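Local coordinates for protein decapping nuclease RAI1 (Candida albicans, PDB 5BUD) that removes NAD caps from RNA and hydrolyses other 5' ends, such as triphosphates, using divalent metal ions, and binds and stimulates the exoribonuclease RAT1, at residues K109-P114 / A268-F273; E147-M152 / Y163-E168; K247-I252 / E262-K267. All coordinates share one frame; numbering follows the deposited sequence.

Contact 1: residues K109-P114 / A268-F273; sequences KILSLP and AWCQCF
L111 and S112 of helix 104-112 pack against W269 and C270 of helix 255-275, a buried helix-helix contact inside the PD-(D/E)XK nuclease domain. The backbones come near each other where S112 faces C270, their CA atoms 6.5 Å apart, a spacing in keeping with the two small side chains that meet there. Going along the first segment, L111 makes the larger share of the contact. Its CB points toward the second helix, and chi1 of 173° swings CG away from the backbone N and out over C270. CG then rests 3.7 Å from C270 SG, while the CD2 branch reaches past the sulfur to lie 3.9 Å from C270 CB. The same methyl meets the six-membered ring of W269 obliquely, CD2 standing 4.1 Å from CZ3. L111 also touches A325 and Y329 of helix 322-339, so a third helix takes part in the packing. S112 follows with its CB, 3.7 Å from C270 SG, so that the sulfur sits against both neighbours in turn. The S112 hydroxyl does not bond across the contact: with chi1 at 61°, OG turns back along its own helix and hydrogen-bonds to T108 O. Helix 255-275 also carries Q271, probably a substrate-binding residue. One turn on from W269, F273 CB lies 3.8 Å above the plane of the indole ring, offset toward its rim.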
loop_
_atom_site.group_PDB
_atom_site.type_symbol
_atom_site.label_atom_id
_atom_site.label_comp_id
_atom_site.label_asym_id
_atom_site.label_seq_id
_atom_site.Cartn_x
_atom_site.Cartn_y
_atom_site.Cartn_z
ATOM N N LYS A 109 3.893 4.987 4.588
ATOM C CA LYS A 109 4.518 6.310 4.631
ATOM C C LYS A 109 5.157 6.614 5.980
ATOM O O LYS A 109 6.275 7.093 6.043
ATOM C CB LYS A 109 3.496 7.408 4.265
ATOM C CG LYS A 109 3.136 7.370 2.807
ATOM C CD LYS A 109 2.012 8.323 2.488
ATOM C CE LYS A 109 1.790 8.382 0.986
ATOM N NZ LYS A 109 2.742 9.378 0.448
ATOM N N ILE A 110 4.435 6.307 7.044
ATOM C CA ILE A 110 4.897 6.529 8.401
ATOM C C ILE A 110 6.070 5.643 8.758
ATOM O O ILE A 110 7.087 6.136 9.284
ATOM C CB ILE A 110 3.748 6.349 9.401
ATOM C CG1 ILE A 110 2.690 7.425 9.146
ATOM C CG2 ILE A 110 4.241 6.397 10.828
ATOM C CD1 ILE A 110 1.385 7.136 9.838
ATOM N N LEU A 111 5.962 4.350 8.442
ATOM C CA LEU A 111 7.036 3.409 8.752
ATOM C C LEU A 111 8.330 3.693 7.993
ATOM O O LEU A 111 9.418 3.471 8.521
ATOM C CB LEU A 111 6.583 1.964 8.492
ATOM C CG LEU A 111 7.595 0.800 8.602
ATOM C CD1 LEU A 111 8.261 0.659 9.971
ATOM C CD2 LEU A 111 6.931 -0.523 8.252
ATOM N N SER A 112 8.231 4.125 6.752
ATOM C CA SER A 112 9.431 4.342 5.958
ATOM C C SER A 112 10.003 5.751 6.127
ATOM O O SER A 112 11.069 6.040 5.570
ATOM C CB SER A 112 9.154 4.106 4.483
ATOM O OG SER A 112 8.163 5.006 4.042
ATOM N N LEU A 113 9.294 6.591 6.881
ATOM C CA LEU A 113 9.636 8.023 7.040
ATOM C C LEU A 113 11.106 8.266 7.438
ATOM O O LEU A 113 11.766 9.125 6.849
ATOM C CB LEU A 113 8.658 8.695 8.027
ATOM C CG LEU A 113 8.935 10.173 8.405
ATOM C CD1 LEU A 113 7.633 10.902 8.645
ATOM C CD2 LEU A 113 9.836 10.321 9.630
ATOM N N PRO A 114 11.645 7.464 8.371
ATOM C CA PRO A 114 13.014 7.739 8.832
ATOM C C PRO A 114 14.109 7.708 7.768
ATOM O O PRO A 114 15.199 8.272 8.002
ATOM C CB PRO A 114 13.248 6.649 9.857
ATOM C CG PRO A 114 11.900 6.377 10.391
ATOM C CD PRO A 114 11.033 6.402 9.178
ATOM N N ALA A 268 9.355 -1.660 -0.306
ATOM C CA ALA A 268 8.605 -2.905 -0.544
ATOM C C ALA A 268 8.435 -3.719 0.737
ATOM O O ALA A 268 7.337 -4.228 1.051
ATOM C CB ALA A 268 9.275 -3.729 -1.632
ATOM N N TRP A 269 9.521 -3.860 1.492
ATOM C CA TRP A 269 9.448 -4.498 2.792
ATOM C C TRP A 269 8.439 -3.771 3.675
ATOM O O TRP A 269 7.577 -4.421 4.305
ATOM C CB TRP A 269 10.836 -4.594 3.483
ATOM C CG TRP A 269 10.753 -5.123 4.884
ATOM C CD1 TRP A 269 10.740 -6.450 5.269
ATOM C CD2 TRP A 269 10.626 -4.366 6.085
ATOM N NE1 TRP A 269 10.637 -6.547 6.629
ATOM C CE2 TRP A 269 10.540 -5.288 7.156
ATOM C CE3 TRP A 269 10.594 -2.992 6.366
ATOM C CZ2 TRP A 269 10.403 -4.877 8.489
ATOM C CZ3 TRP A 269 10.483 -2.582 7.674
ATOM C CH2 TRP A 269 10.397 -3.525 8.730
ATOM N N CYS A 270 8.493 -2.443 3.729
ATOM C CA CYS A 270 7.551 -1.707 4.598
ATOM C C CYS A 270 6.086 -2.079 4.288
ATOM O O CYS A 270 5.251 -2.327 5.181
ATOM C CB CYS A 270 7.717 -0.188 4.458
ATOM S SG CYS A 270 9.180 0.483 5.303
ATOM N N GLN A 271 5.806 -2.115 2.997
ATOM C CA GLN A 271 4.469 -2.321 2.483
ATOM C C GLN A 271 3.996 -3.771 2.795
ATOM O O GLN A 271 2.867 -3.997 3.253
ATOM C CB GLN A 271 4.526 -1.932 0.980
ATOM C CG GLN A 271 3.502 -2.492 0.019
ATOM C CD GLN A 271 3.832 -2.144 -1.444
ATOM O OE1 GLN A 271 4.935 -1.686 -1.757
ATOM N NE2 GLN A 271 2.864 -2.349 -2.339
ATOM N N CYS A 272 4.894 -4.725 2.638
ATOM C CA CYS A 272 4.554 -6.137 2.776
ATOM C C CYS A 272 4.589 -6.616 4.206
ATOM O O CYS A 272 3.756 -7.434 4.588
ATOM C CB CYS A 272 5.474 -6.979 1.903
ATOM S SG CYS A 272 5.178 -6.702 0.151
ATOM N N PHE A 273 5.544 -6.113 4.997
ATOM C CA PHE A 273 5.551 -6.369 6.429
ATOM C C PHE A 273 4.246 -5.910 7.085
ATOM O O PHE A 273 3.662 -6.627 7.863
ATOM C CB PHE A 273 6.759 -5.701 7.126
ATOM C CG PHE A 273 6.834 -6.000 8.603
ATOM C CD1 PHE A 273 7.439 -7.165 9.057
ATOM C CD2 PHE A 273 6.239 -5.162 9.521
ATOM C CE1 PHE A 273 7.477 -7.460 10.417
ATOM C CE2 PHE A 273 6.265 -5.456 10.876
ATOM C CZ PHE A 273 6.894 -6.598 11.324
#

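Contact 2: residues E147-M152 / Y163-E168; sequences EQEVRM and YMKRCE. With nucleotides of chain C.
Helices 138-155 and 158-178 form a helical hairpin, and E149 and M152 on the first arm meet K165 and M164 on the second. E149 and K165 approach from opposite directions to make a salt bridge. K165 NZ bonds to E149 OE2 at 2.8 Å, arriving on the syn side and 20° out of the carboxylate plane, and makes a weak second bond to OE1 at 2.9 Å. E149 OE2 is gripped again by Y161 OH, while K165 NZ has a further, long salt bridge to E168 OE2 at 3.6 Å. This three-residue network probably offsets the like charges of E149 and E168. Beside it the methionine side chains cross at about a right angle, M152 SD touching M164 CE at 3.9 Å. That methyl also sits 3.3 Å from O2 of U3 of chain C, so the hairpin packing runs directly into RNA contact. One turn on, U1 of chain C donates its O2' to the backbone E168 O over 2.6 Å, and E168 CG lies 3.3 Å from the U1 base atom O2. The arrangement is that of a two-helix hairpin with a charged and an apolar tie between its arms, the second arm forming part of the RNA-binding surface.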
loop_
_atom_site.group_PDB
_atom_site.type_symbol
_atom_site.label_atom_id
_atom_site.label_comp_id
_atom_site.label_asym_id
_atom_site.label_seq_id
_atom_site.Cartn_x
_atom_site.Cartn_y
_atom_site.Cartn_z
ATOM N N GLU A 147 1.796 18.857 -9.506
ATOM C CA GLU A 147 3.027 19.643 -9.526
ATOM C C GLU A 147 4.256 18.776 -9.819
ATOM O O GLU A 147 5.201 19.233 -10.457
ATOM C CB GLU A 147 3.189 20.457 -8.238
ATOM C CG GLU A 147 3.949 19.772 -7.121
ATOM C CD GLU A 147 3.914 20.550 -5.817
ATOM O OE1 GLU A 147 4.522 20.054 -4.844
ATOM O OE2 GLU A 147 3.294 21.645 -5.764
ATOM N N GLN A 148 4.239 17.530 -9.361
ATOM C CA GLN A 148 5.264 16.562 -9.738
ATOM C C GLN A 148 5.207 16.329 -11.247
ATOM O O GLN A 148 6.224 16.350 -11.921
ATOM C CB GLN A 148 5.044 15.241 -9.017
ATOM C CG GLN A 148 6.084 14.172 -9.324
ATOM C CD GLN A 148 5.467 12.810 -9.624
ATOM O OE1 GLN A 148 4.565 12.346 -8.911
ATOM N NE2 GLN A 148 5.952 12.157 -10.688
ATOM N N GLU A 149 4.008 16.107 -11.764
ATOM C CA GLU A 149 3.813 15.916 -13.197
ATOM C C GLU A 149 4.404 17.098 -14.000
ATOM O O GLU A 149 5.282 16.900 -14.845
ATOM C CB GLU A 149 2.324 15.727 -13.498
ATOM C CG GLU A 149 1.967 15.377 -14.935
ATOM C CD GLU A 149 2.416 13.985 -15.331
ATOM O OE1 GLU A 149 2.743 13.171 -14.433
ATOM O OE2 GLU A 149 2.440 13.697 -16.547
ATOM N N VAL A 150 3.956 18.320 -13.722
ATOM C CA VAL A 150 4.455 19.492 -14.474
ATOM C C VAL A 150 5.978 19.704 -14.355
ATOM O O VAL A 150 6.633 20.043 -15.348
ATOM C CB VAL A 150 3.657 20.798 -14.188
ATOM C CG1 VAL A 150 2.226 20.656 -14.668
ATOM C CG2 VAL A 150 3.675 21.173 -12.716
ATOM N N ARG A 151 6.555 19.465 -13.180
ATOM C CA ARG A 151 8.015 19.410 -13.053
ATOM C C ARG A 151 8.579 18.480 -14.127
ATOM O O ARG A 151 9.358 18.899 -14.986
ATOM C CB ARG A 151 8.442 18.871 -11.681
ATOM C CG ARG A 151 8.957 19.896 -10.680
ATOM C CD ARG A 151 7.857 20.813 -10.148
ATOM N NE ARG A 151 8.100 21.251 -8.770
ATOM C CZ ARG A 151 7.302 22.070 -8.085
ATOM N NH1 ARG A 151 6.196 22.552 -8.640
ATOM N NH2 ARG A 151 7.609 22.412 -6.836
ATOM N N MET A 152 8.144 17.219 -14.083
ATOM C CA MET A 152 8.761 16.153 -14.874
ATOM C C MET A 152 8.639 16.405 -16.373
ATOM O O MET A 152 9.585 16.135 -17.114
ATOM C CB MET A 152 8.187 14.773 -14.497
ATOM C CG MET A 152 8.670 14.218 -13.149
ATOM S SD MET A 152 10.463 13.922 -12.975
ATOM C CE MET A 152 11.037 15.504 -12.348
ATOM N N TYR A 163 9.515 7.914 -21.911
ATOM C CA TYR A 163 10.109 6.728 -21.314
ATOM C C TYR A 163 9.556 6.536 -19.894
ATOM O O TYR A 163 9.105 5.465 -19.543
ATOM C CB TYR A 163 11.636 6.847 -21.312
ATOM C CG TYR A 163 12.379 5.703 -20.658
ATOM C CD1 TYR A 163 12.653 4.528 -21.359
ATOM C CD2 TYR A 163 12.856 5.819 -19.367
ATOM C CE1 TYR A 163 13.335 3.486 -20.765
ATOM C CE2 TYR A 163 13.545 4.778 -18.761
ATOM C CZ TYR A 163 13.781 3.618 -19.467
ATOM O OH TYR A 163 14.478 2.601 -18.882
ATOM N N MET A 164 9.572 7.584 -19.097
ATOM C CA MET A 164 9.056 7.500 -17.711
ATOM C C MET A 164 7.594 7.094 -17.647
ATOM O O MET A 164 7.225 6.258 -16.836
ATOM C CB MET A 164 9.310 8.804 -16.945
ATOM C CG MET A 164 10.780 8.987 -16.571
ATOM S SD MET A 164 11.175 10.616 -15.892
ATOM C CE MET A 164 11.043 10.260 -14.148
ATOM N N LYS A 165 6.757 7.651 -18.521
ATOM C CA LYS A 165 5.374 7.181 -18.647
ATOM C C LYS A 165 5.258 5.714 -19.082
ATOM O O LYS A 165 4.401 4.990 -18.615
ATOM C CB LYS A 165 4.575 8.070 -19.611
ATOM C CG LYS A 165 4.409 9.502 -19.139
ATOM C CD LYS A 165 3.746 9.545 -17.773
ATOM C CE LYS A 165 3.223 10.927 -17.430
ATOM N NZ LYS A 165 2.398 10.913 -16.183
ATOM N N ARG A 166 6.132 5.262 -19.969
ATOM C CA ARG A 166 6.163 3.859 -20.311
ATOM C C ARG A 166 6.595 3.014 -19.125
ATOM O O ARG A 166 6.104 1.909 -18.952
ATOM C CB ARG A 166 7.057 3.636 -21.539
ATOM C CG ARG A 166 6.376 4.128 -22.809
ATOM C CD ARG A 166 7.309 4.278 -24.003
ATOM N NE ARG A 166 6.502 4.707 -25.153
ATOM C CZ ARG A 166 5.886 3.909 -26.017
ATOM N NH1 ARG A 166 5.997 2.584 -25.965
ATOM N NH2 ARG A 166 5.140 4.459 -26.974
ATOM N N CYS A 167 7.508 3.529 -18.306
ATOM C CA CYS A 167 7.944 2.785 -17.103
ATOM C C CYS A 167 6.775 2.585 -16.128
ATOM O O CYS A 167 6.638 1.503 -15.525
ATOM C CB CYS A 167 9.136 3.463 -16.437
ATOM S SG CYS A 167 10.705 3.195 -17.292
ATOM N N GLU A 168 5.884 3.579 -16.042
ATOM C CA GLU A 168 4.654 3.443 -15.250
ATOM C C GLU A 168 3.805 2.303 -15.758
ATOM O O GLU A 168 3.200 1.554 -14.990
ATOM C CB GLU A 168 3.866 4.775 -15.198
ATOM C CG GLU A 168 4.537 5.774 -14.272
ATOM C CD GLU A 168 4.062 7.219 -14.369
ATOM O OE1 GLU A 168 4.689 8.068 -13.703
ATOM O OE2 GLU A 168 3.089 7.526 -15.082
ATOM P P U C 2 6.117 -1.074 -10.236
ATOM O OP1 U C 2 6.708 -2.264 -10.914
ATOM O OP2 U C 2 6.237 -0.959 -8.764
ATOM O "O5'" U C 2 6.724 0.279 -10.812
ATOM C "C5'" U C 2 6.950 0.510 -12.213
ATOM C "C4'" U C 2 7.317 1.961 -12.466
ATOM O "O4'" U C 2 6.274 2.854 -11.988
ATOM C "C3'" U C 2 8.572 2.493 -11.792
ATOM O "O3'" U C 2 9.713 2.015 -12.492
ATOM C "C2'" U C 2 8.337 3.991 -11.913
ATOM O "O2'" U C 2 8.482 4.461 -13.241
ATOM C "C1'" U C 2 6.853 4.077 -11.566
ATOM N N1 U C 2 6.569 4.275 -10.135
ATOM C C2 U C 2 6.652 5.570 -9.645
ATOM O O2 U C 2 6.959 6.523 -10.341
ATOM N N3 U C 2 6.383 5.697 -8.305
ATOM C C4 U C 2 6.040 4.691 -7.422
ATOM O O4 U C 2 5.807 4.971 -6.248
ATOM C C5 U C 2 5.963 3.387 -8.007
ATOM C C6 U C 2 6.217 3.229 -9.312
ATOM P P U C 3 11.193 2.342 -11.987
ATOM O OP1 U C 3 12.103 1.460 -12.737
ATOM O OP2 U C 3 11.203 2.343 -10.510
ATOM O "O5'" U C 3 11.430 3.832 -12.490
ATOM C "C5'" U C 3 11.572 4.112 -13.896
ATOM C "C4'" U C 3 12.622 5.160 -14.117
ATOM O "O4'" U C 3 12.131 6.445 -13.655
ATOM C "C3'" U C 3 13.944 4.926 -13.393
ATOM O "O3'" U C 3 14.972 5.403 -14.236
ATOM C "C2'" U C 3 13.792 5.753 -12.123
ATOM O "O2'" U C 3 15.018 6.191 -11.568
ATOM C "C1'" U C 3 12.975 6.941 -12.632
ATOM N N1 U C 3 12.125 7.573 -11.614
ATOM C C2 U C 3 12.359 8.901 -11.307
ATOM O O2 U C 3 13.254 9.552 -11.819
ATOM N N3 U C 3 11.513 9.435 -10.368
ATOM C C4 U C 3 10.480 8.795 -9.716
ATOM O O4 U C 3 9.805 9.417 -8.894
ATOM C C5 U C 3 10.297 7.425 -10.091
ATOM C C6 U C 3 11.103 6.876 -11.008
ATOM O OP3 U C 1 2.564 -0.741 -5.407
ATOM P P U C 1 2.580 -1.657 -6.581
ATOM O OP1 U C 1 3.934 -2.237 -6.829
ATOM O OP2 U C 1 1.433 -2.630 -6.549
ATOM O "O5'" U C 1 2.272 -0.647 -7.786
ATOM C "C5'" U C 1 1.739 -1.164 -9.015
ATOM C "C4'" U C 1 2.236 -0.382 -10.211
ATOM O "O4'" U C 1 1.504 0.865 -10.316
ATOM C "C3'" U C 1 3.699 0.049 -10.225
ATOM O "O3'" U C 1 4.541 -1.028 -10.624
ATOM C "C2'" U C 1 3.650 1.156 -11.272
ATOM O "O2'" U C 1 3.496 0.667 -12.586
ATOM C "C1'" U C 1 2.330 1.844 -10.915
ATOM N N1 U C 1 2.482 2.974 -9.986
ATOM C C2 U C 1 2.876 4.176 -10.533
ATOM O O2 U C 1 3.075 4.323 -11.722
ATOM N N3 U C 1 2.992 5.208 -9.638
ATOM C C4 U C 1 2.779 5.159 -8.276
ATOM O O4 U C 1 2.931 6.179 -7.605
ATOM C C5 U C 1 2.390 3.875 -7.780
ATOM C C6 U C 1 2.265 2.848 -8.630
#

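Contact 3: residues K247-I252 / E262-K267; sequences KTSRII and EQKLFK. With nucleotides of chain C.
This contact belongs to the beta-alpha-beta unit of the PD-(D/E)XK nuclease core, where strand 243-250 carries metal- and RNA-binding groups and helix 255-275 packs beside it. S249 on the strand and K264 on the helix join the two: K264 NZ donates a hydrogen bond to S249 OG at 2.7 Å. The lysine chain is extended beyond CG and carries its ammonium from the helix to the strand; NZ also makes a salt bridge to a phosphate of the bound RNA. Backbone bonds of S249 to G283 and R285 of strand 279-285 hold the serine in the sheet. T248 points away from the helix and works on the RNA instead. Its OG1, placed by a chi1 of 63°, donates to OP1 of U2 of chain C at 2.7 Å, and its backbone N adds a weak bond of 2.8 Å to the same oxygen, bent to 130° at the hydrogen. Two donors of one residue thus grip a single phosphate oxygen. K247, which with E245 forms an E-x-K sequence consistent with the family signature, bends at chi2 and brings NZ to OP1 of U1 of chain C at 2.7 Å. E245 OE1 and Q271 OE1 also bond to this nitrogen, and so fix its position beside the 5' phosphate. Farther along, R250 neighbours the sugar of U4 of chain C, its CD 3.4 Å from O3', while its NH2 is held by a salt bridge to E253. K247, T248 and K264 therefore offer cationic, hydroxyl and amide donors to RNA phosphates; S249 probably acts in the second shell, its OG helping to orient the K264 ammonium toward phosphate.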
loop_
_atom_site.group_PDB
_atom_site.type_symbol
_atom_site.label_atom_id
_atom_site.label_comp_id
_atom_site.label_asym_id
_atom_site.label_seq_id
_atom_site.Cartn_x
_atom_site.Cartn_y
_atom_site.Cartn_z
ATOM N N LYS A 247 6.864 -6.313 -8.229
ATOM C CA LYS A 247 7.561 -5.046 -8.509
ATOM C C LYS A 247 8.364 -5.222 -9.768
ATOM O O LYS A 247 8.691 -6.350 -10.153
ATOM C CB LYS A 247 8.542 -4.689 -7.359
ATOM C CG LYS A 247 7.919 -4.548 -5.981
ATOM C CD LYS A 247 7.148 -3.260 -5.873
ATOM C CE LYS A 247 6.594 -3.062 -4.485
ATOM N NZ LYS A 247 5.497 -2.062 -4.581
ATOM N N THR A 248 8.725 -4.114 -10.393
ATOM C CA THR A 248 9.714 -4.109 -11.458
ATOM C C THR A 248 10.823 -3.131 -11.119
ATOM O O THR A 248 10.615 -2.167 -10.392
ATOM C CB THR A 248 9.139 -3.774 -12.850
ATOM O OG1 THR A 248 8.593 -2.441 -12.859
ATOM C CG2 THR A 248 8.067 -4.764 -13.249
ATOM N N SER A 249 12.023 -3.420 -11.620
ATOM C CA SER A 249 13.148 -2.513 -11.512
ATOM C C SER A 249 14.089 -2.679 -12.691
ATOM O O SER A 249 14.065 -3.695 -13.362
ATOM C CB SER A 249 13.948 -2.775 -10.247
ATOM O OG SER A 249 14.538 -1.562 -9.854
ATOM N N ARG A 250 14.917 -1.672 -12.935
ATOM C CA ARG A 250 15.970 -1.821 -13.932
ATOM C C ARG A 250 17.019 -2.799 -13.410
ATOM O O ARG A 250 17.303 -2.824 -12.228
ATOM C CB ARG A 250 16.632 -0.486 -14.259
ATOM C CG ARG A 250 17.508 -0.574 -15.497
ATOM C CD ARG A 250 18.511 0.563 -15.600
ATOM N NE ARG A 250 19.627 0.203 -16.480
ATOM C CZ ARG A 250 20.659 1.000 -16.743
ATOM N NH1 ARG A 250 20.724 2.223 -16.225
ATOM N NH2 ARG A 250 21.624 0.585 -17.555
ATOM N N ILE A 251 17.575 -3.612 -14.292
ATOM C CA ILE A 251 18.773 -4.413 -13.954
ATOM C C ILE A 251 19.841 -3.469 -13.353
ATOM O O ILE A 251 19.862 -2.268 -13.630
ATOM C CB ILE A 251 19.328 -5.248 -15.163
ATOM C CG1 ILE A 251 19.320 -4.481 -16.487
ATOM C CG2 ILE A 251 18.492 -6.476 -15.415
ATOM C CD1 ILE A 251 20.102 -3.184 -16.473
ATOM N N ILE A 252 20.673 -3.998 -12.465
ATOM C CA ILE A 252 21.589 -3.164 -11.669
ATOM C C ILE A 252 23.011 -3.197 -12.250
ATOM O O ILE A 252 23.539 -4.270 -12.516
ATOM C CB ILE A 252 21.565 -3.616 -10.197
ATOM C CG1 ILE A 252 20.158 -3.402 -9.613
ATOM C CG2 ILE A 252 22.586 -2.828 -9.382
ATOM C CD1 ILE A 252 19.782 -4.394 -8.541
ATOM N N GLU A 262 18.386 -0.933 -2.822
ATOM C CA GLU A 262 18.173 -1.049 -1.366
ATOM C C GLU A 262 17.009 -0.173 -0.875
ATOM O O GLU A 262 16.170 -0.634 -0.091
ATOM C CB GLU A 262 19.443 -0.725 -0.564
ATOM C CG GLU A 262 19.277 -0.860 0.935
ATOM C CD GLU A 262 20.607 -1.075 1.665
ATOM O OE1 GLU A 262 20.906 -0.287 2.562
ATOM O OE2 GLU A 262 21.319 -2.038 1.348
ATOM N N GLN A 263 16.967 1.081 -1.324
ATOM C CA GLN A 263 15.915 2.009 -0.920
ATOM C C GLN A 263 14.521 1.528 -1.353
ATOM O O GLN A 263 13.579 1.590 -0.563
ATOM C CB GLN A 263 16.192 3.421 -1.462
ATOM C CG GLN A 263 17.466 4.019 -0.881
ATOM C CD GLN A 263 17.945 5.301 -1.531
ATOM O OE1 GLN A 263 17.850 5.503 -2.749
ATOM N NE2 GLN A 263 18.518 6.163 -0.714
ATOM N N LYS A 264 14.399 1.051 -2.585
ATOM C CA LYS A 264 13.114 0.543 -3.120
ATOM C C LYS A 264 12.686 -0.708 -2.400
ATOM O O LYS A 264 11.488 -0.896 -2.129
ATOM C CB LYS A 264 13.246 0.120 -4.580
ATOM C CG LYS A 264 13.285 1.212 -5.607
ATOM C CD LYS A 264 13.638 0.584 -6.948
ATOM C CE LYS A 264 13.026 1.348 -8.094
ATOM N NZ LYS A 264 13.753 0.966 -9.321
ATOM N N LEU A 265 13.657 -1.603 -2.163
ATOM C CA LEU A 265 13.415 -2.867 -1.470
ATOM C C LEU A 265 12.980 -2.659 -0.038
ATOM O O LEU A 265 12.168 -3.391 0.483
ATOM C CB LEU A 265 14.666 -3.765 -1.513
ATOM C CG LEU A 265 14.556 -5.205 -1.032
ATOM C CD1 LEU A 265 13.742 -6.031 -2.006
ATOM C CD2 LEU A 265 15.950 -5.804 -0.840
ATOM N N PHE A 266 13.466 -1.596 0.589
ATOM C CA PHE A 266 13.042 -1.258 1.938
ATOM C C PHE A 266 11.573 -0.838 1.925
ATOM O O PHE A 266 10.793 -1.257 2.802
ATOM C CB PHE A 266 13.912 -0.124 2.503
ATOM C CG PHE A 266 13.374 0.489 3.763
ATOM C CD1 PHE A 266 13.251 -0.264 4.923
ATOM C CD2 PHE A 266 12.920 1.797 3.773
ATOM C CE1 PHE A 266 12.754 0.299 6.079
ATOM C CE2 PHE A 266 12.402 2.374 4.933
ATOM C CZ PHE A 266 12.330 1.624 6.090
ATOM N N LYS A 267 11.222 -0.001 0.965
ATOM C CA LYS A 267 9.833 0.466 0.814
ATOM C C LYS A 267 8.900 -0.725 0.532
ATOM O O LYS A 267 7.804 -0.798 1.075
ATOM C CB LYS A 267 9.711 1.492 -0.306
ATOM C CG LYS A 267 10.247 2.886 -0.011
ATOM C CD LYS A 267 10.283 3.669 -1.314
ATOM C CE LYS A 267 10.699 5.116 -1.144
ATOM N NZ LYS A 267 12.182 5.227 -1.218
ATOM P P U C 2 6.117 -1.074 -10.236
ATOM O OP1 U C 2 6.708 -2.264 -10.914
ATOM O OP2 U C 2 6.237 -0.959 -8.764
ATOM O "O5'" U C 2 6.724 0.279 -10.812
ATOM C "C5'" U C 2 6.950 0.510 -12.213
ATOM C "C4'" U C 2 7.317 1.961 -12.466
ATOM O "O4'" U C 2 6.274 2.854 -11.988
ATOM C "C3'" U C 2 8.572 2.493 -11.792
ATOM O "O3'" U C 2 9.713 2.015 -12.492
ATOM C "C2'" U C 2 8.337 3.991 -11.913
ATOM O "O2'" U C 2 8.482 4.461 -13.241
ATOM C "C1'" U C 2 6.853 4.077 -11.566
ATOM N N1 U C 2 6.569 4.275 -10.135
ATOM C C2 U C 2 6.652 5.570 -9.645
ATOM O O2 U C 2 6.959 6.523 -10.341
ATOM N N3 U C 2 6.383 5.697 -8.305
ATOM C C4 U C 2 6.040 4.691 -7.422
ATOM O O4 U C 2 5.807 4.971 -6.248
ATOM C C5 U C 2 5.963 3.387 -8.007
ATOM C C6 U C 2 6.217 3.229 -9.312
ATOM P P U C 4 15.811 4.405 -15.115
ATOM O OP1 U C 4 16.327 5.143 -16.298
ATOM O OP2 U C 4 15.030 3.167 -15.293
ATOM O "O5'" U C 4 17.045 4.097 -14.161
ATOM C "C5'" U C 4 18.037 5.107 -13.915
ATOM C "C4'" U C 4 19.401 4.476 -13.973
ATOM O "O4'" U C 4 20.348 5.281 -13.224
ATOM C "C3'" U C 4 19.451 3.142 -13.262
ATOM O "O3'" U C 4 20.599 2.450 -13.720
ATOM C "C2'" U C 4 19.465 3.600 -11.809
ATOM O "O2'" U C 4 19.796 2.616 -10.849
ATOM C "C1'" U C 4 20.417 4.803 -11.888
ATOM N N1 U C 4 20.069 5.912 -10.983
ATOM C C2 U C 4 19.601 5.591 -9.722
ATOM O O2 U C 4 19.470 4.442 -9.336
ATOM N N3 U C 4 19.286 6.669 -8.932
ATOM C C4 U C 4 19.388 8.003 -9.260
ATOM O O4 U C 4 19.063 8.857 -8.433
ATOM C C5 U C 4 19.880 8.255 -10.580
ATOM C C6 U C 4 20.196 7.226 -11.378
ATOM O OP3 U C 1 2.564 -0.741 -5.407
ATOM P P U C 1 2.580 -1.657 -6.581
ATOM O OP1 U C 1 3.934 -2.237 -6.829
ATOM O OP2 U C 1 1.433 -2.630 -6.549
ATOM O "O5'" U C 1 2.272 -0.647 -7.786
ATOM C "C5'" U C 1 1.739 -1.164 -9.015
ATOM C "C4'" U C 1 2.236 -0.382 -10.211
ATOM O "O4'" U C 1 1.504 0.865 -10.316
ATOM C "C3'" U C 1 3.699 0.049 -10.225
ATOM O "O3'" U C 1 4.541 -1.028 -10.624
ATOM C "C2'" U C 1 3.650 1.156 -11.272
ATOM O "O2'" U C 1 3.496 0.667 -12.586
ATOM C "C1'" U C 1 2.330 1.844 -10.915
ATOM N N1 U C 1 2.482 2.974 -9.986
ATOM C C2 U C 1 2.876 4.176 -10.533
ATOM O O2 U C 1 3.075 4.323 -11.722
ATOM N N3 U C 1 2.992 5.208 -9.638
ATOM C C4 U C 1 2.779 5.159 -8.276
ATOM O O4 U C 1 2.931 6.179 -7.605
ATOM C C5 U C 1 2.390 3.875 -7.780
ATOM C C6 U C 1 2.265 2.848 -8.630
#

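Overall arrangement
Contacts 1 and 3 share helix 255-275, contact 3 using residues 262-267 and contact 1 the next turns at 268-273; their centres are 14 Å apart. They touch directly, S112 CA packing 3.7 Å from F266 CE2. Contact 2 lies nearer the surface, its centre 23 Å from that of contact 1 and 18 Å from that of contact 3, and touches neither. Along the chain contact 1 closes a long loop that encloses contact 2 and then contact 3 in series. All three belong to the RAI1-like PD-(D/E)XK nuclease and reach the bound RNA, contact 1 through a weak bond from Q271, contact 2 through the second arm of its hairpin, contact 3 through strand and helix.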